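Local coordinates for 34L protein (Yaba-like disease virus, PDB 1SFU) that binds left-handed Z-form nucleic acid through its N-terminal Zalpha domain and is thought to help the virus block host antiviral responses to double-stranded RNA, at a contact of chain A with DNA. Residues are numbered along the deposited sequence; one frame, centred on the assembly and turned at random.

A contact of chain A with DNA. Residues 43-44, 47, 51, 66-67. With nucleotides of chain B.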
loop_
_atom_site.group_PDB
_atom_site.type_symbol
_atom_site.label_atom_id
_atom_site.label_comp_id
_atom_site.label_asym_id
_atom_site.label_seq_id
_atom_site.Cartn_x
_atom_site.Cartn_y
_atom_site.Cartn_z
ATOM N N LYS A 43 7.478 11.539 -1.410
ATOM C CA LYS A 43 6.816 11.202 -0.157
ATOM C C LYS A 43 6.961 9.710 0.143
ATOM O O LYS A 43 7.103 9.315 1.301
ATOM C CB LYS A 43 5.337 11.602 -0.217
ATOM C CG LYS A 43 4.613 11.538 1.125
ATOM C CD LYS A 43 3.218 12.166 1.062
ATOM C CE LYS A 43 2.286 11.405 0.126
ATOM N NZ LYS A 43 2.059 10.002 0.577
ATOM N N LYS A 44 6.939 8.880 -0.897
ATOM C CA LYS A 44 7.087 7.443 -0.688
ATOM C C LYS A 44 8.443 7.137 -0.046
ATOM O O LYS A 44 8.534 6.316 0.872
ATOM C CB LYS A 44 6.963 6.667 -2.005
ATOM C CG LYS A 44 7.231 5.178 -1.829
ATOM C CD LYS A 44 7.022 4.357 -3.106
ATOM C CE LYS A 44 7.294 2.884 -2.822
ATOM N NZ LYS A 44 7.041 1.986 -3.978
ATOM N N ASN A 47 8.421 8.206 3.618
ATOM C CA ASN A 47 7.675 7.259 4.453
ATOM C C ASN A 47 8.457 5.976 4.719
ATOM O O ASN A 47 8.437 5.445 5.828
ATOM C CB ASN A 47 6.330 6.894 3.807
ATOM C CG ASN A 47 5.224 7.869 4.162
ATOM O OD1 ASN A 47 5.171 8.390 5.281
ATOM N ND2 ASN A 47 4.318 8.108 3.218
ATOM N N TYR A 51 8.966 5.084 8.823
ATOM C CA TYR A 51 8.532 3.876 9.516
ATOM C C TYR A 51 9.714 3.047 10.009
ATOM O O TYR A 51 9.616 2.385 11.035
ATOM C CB TYR A 51 7.597 3.042 8.631
ATOM C CG TYR A 51 6.220 3.661 8.524
ATOM C CD1 TYR A 51 5.875 4.486 7.452
ATOM C CD2 TYR A 51 5.283 3.471 9.534
ATOM C CE1 TYR A 51 4.617 5.113 7.398
ATOM C CE2 TYR A 51 4.033 4.085 9.496
ATOM C CZ TYR A 51 3.703 4.903 8.431
ATOM O OH TYR A 51 2.466 5.516 8.421
ATOM N N PRO A 66 -3.248 13.235 7.616
ATOM C CA PRO A 66 -2.350 12.073 7.578
ATOM C C PRO A 66 -1.600 11.857 8.900
ATOM O O PRO A 66 -1.746 12.633 9.846
ATOM C CB PRO A 66 -1.403 12.422 6.436
ATOM C CG PRO A 66 -1.199 13.877 6.650
ATOM C CD PRO A 66 -2.622 14.386 6.939
ATOM N N PRO A 67 -0.785 10.797 8.980
ATOM C CA PRO A 67 -0.053 10.559 10.229
ATOM C C PRO A 67 0.884 11.701 10.606
ATOM O O PRO A 67 1.502 12.325 9.744
ATOM C CB PRO A 67 0.711 9.269 9.942
ATOM C CG PRO A 67 -0.215 8.546 8.969
ATOM C CD PRO A 67 -0.632 9.664 8.048
ATOM P P DG B 3 -2.927 11.200 2.554
ATOM O OP1 DG B 3 -3.662 12.437 2.914
ATOM O OP2 DG B 3 -1.549 11.280 2.030
ATOM O "O5'" DG B 3 -2.978 10.242 3.826
ATOM C "C5'" DG B 3 -2.170 9.074 3.875
ATOM C "C4'" DG B 3 -2.443 8.297 5.140
ATOM O "O4'" DG B 3 -3.857 8.054 5.242
ATOM C "C3'" DG B 3 -1.784 6.928 5.149
ATOM O "O3'" DG B 3 -0.623 7.026 5.981
ATOM C "C2'" DG B 3 -2.770 6.061 5.915
ATOM C "C1'" DG B 3 -4.113 6.769 5.775
ATOM N N9 DG B 3 -5.105 6.128 4.912
ATOM C C8 DG B 3 -6.375 5.748 5.277
ATOM N N7 DG B 3 -7.057 5.227 4.295
ATOM C C5 DG B 3 -6.188 5.260 3.213
ATOM C C6 DG B 3 -6.381 4.835 1.874
ATOM O O6 DG B 3 -7.393 4.332 1.369
ATOM N N1 DG B 3 -5.245 5.048 1.098
ATOM C C2 DG B 3 -4.075 5.598 1.555
ATOM N N2 DG B 3 -3.089 5.714 0.652
ATOM N N3 DG B 3 -3.882 6.003 2.807
ATOM C C4 DG B 3 -4.973 5.803 3.576
ATOM P P DC B 4 0.826 6.833 5.323
ATOM O OP1 DC B 4 1.839 6.995 6.399
ATOM O OP2 DC B 4 0.882 7.708 4.134
ATOM O "O5'" DC B 4 0.794 5.320 4.825
ATOM C "C5'" DC B 4 1.991 4.595 4.580
ATOM C "C4'" DC B 4 1.954 3.979 3.200
ATOM O "O4'" DC B 4 0.884 3.001 3.118
ATOM C "C3'" DC B 4 1.712 4.973 2.061
ATOM O "O3'" DC B 4 2.501 4.618 0.918
ATOM C "C2'" DC B 4 0.249 4.764 1.719
ATOM C "C1'" DC B 4 0.085 3.276 1.971
ATOM N N1 DC B 4 -1.298 2.881 2.269
ATOM C C2 DC B 4 -2.059 2.309 1.256
ATOM O O2 DC B 4 -1.538 2.149 0.147
ATOM N N3 DC B 4 -3.343 1.947 1.507
ATOM C C4 DC B 4 -3.864 2.144 2.720
ATOM N N4 DC B 4 -5.143 1.777 2.928
ATOM C C5 DC B 4 -3.106 2.726 3.779
ATOM C C6 DC B 4 -1.837 3.076 3.511
ATOM P P DG B 5 3.904 5.350 0.667
ATOM O OP1 DG B 5 3.778 6.758 1.103
ATOM O OP2 DG B 5 4.367 5.039 -0.711
ATOM O "O5'" DG B 5 4.877 4.620 1.693
ATOM C "C5'" DG B 5 5.090 3.217 1.591
ATOM C "C4'" DG B 5 5.933 2.721 2.743
ATOM O "O4'" DG B 5 5.257 3.019 3.984
ATOM C "C3'" DG B 5 6.132 1.212 2.732
ATOM O "O3'" DG B 5 7.442 0.933 2.231
ATOM C "C2'" DG B 5 6.186 0.853 4.209
ATOM C "C1'" DG B 5 5.423 1.965 4.914
ATOM N N9 DG B 5 4.097 1.606 5.409
ATOM C C8 DG B 5 3.636 1.769 6.693
ATOM N N7 DG B 5 2.390 1.410 6.841
ATOM C C5 DG B 5 2.002 0.971 5.582
ATOM C C6 DG B 5 0.749 0.475 5.132
ATOM O O6 DG B 5 -0.302 0.336 5.778
ATOM N N1 DG B 5 0.788 0.134 3.781
ATOM C C2 DG B 5 1.887 0.269 2.966
ATOM N N2 DG B 5 1.717 -0.108 1.686
ATOM N N3 DG B 5 3.060 0.741 3.373
ATOM C C4 DG B 5 3.045 1.069 4.686
HETATM O O HOH W 1 3.239 9.300 6.923
HETATM O O HOH W 2 1.600 9.983 3.752
#
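This is the Z-DNA-binding face of the Zalpha domain, a winged helix-turn-helix fold. The recognition helix, 43-55, and a proline turn of the wing between strands 59-62 and 68-71 follow the backbone of DG3, DC4 and DG5. Tyr51 packs against a base, the guanine of DG5. Its CG stands anti to the carbonyl carbon (chi1 -74°), and CB leads into a ring whose face lies over the edge of the DG5 purine. Tyr51 CG and CD2 each lie 3.7 Å from C8 of DG5. CD1 also meets the sugar carbon C1'. CE1 touches C8 and faces the DC4 phosphate. CE2 lies over C8 with N7 next to it, and CZ meets C8 and DC4 OP1. C8 sits over the ring centre, and the planes meet at 60°, edge to face. At the tip, the phenol OH of Tyr51 donates a 2.6 Å hydrogen bond to the DC4 phosphate oxygen OP1, in the ring plane. One side chain thus reads the guanine C8 edge and holds the preceding phosphate. DG5 is syn, as guanines in Z-DNA are. One turn earlier, Asn47 gives its ND2 to OP1 of DG5 at 2.6 Å. The acceptor is near the amide plane, with 151° at the hydrogen. Asn47 OD1 reaches OP1 of DC4 through water 1, so the amide spans two phosphates. Lys43 bends at chi3 and chi4, bringing NZ 3.7 Å from DG5 OP1, a salt bridge. Lys44 stays extended and passes its aliphatic stem by DG5 OP2. Pro66, after a cis peptide bond, packs CB near DG3 O5'. Pro67 sets CG against DG3 O3' and the DC4 phosphate, while CD lies 3.7 Å from DG3 C4'.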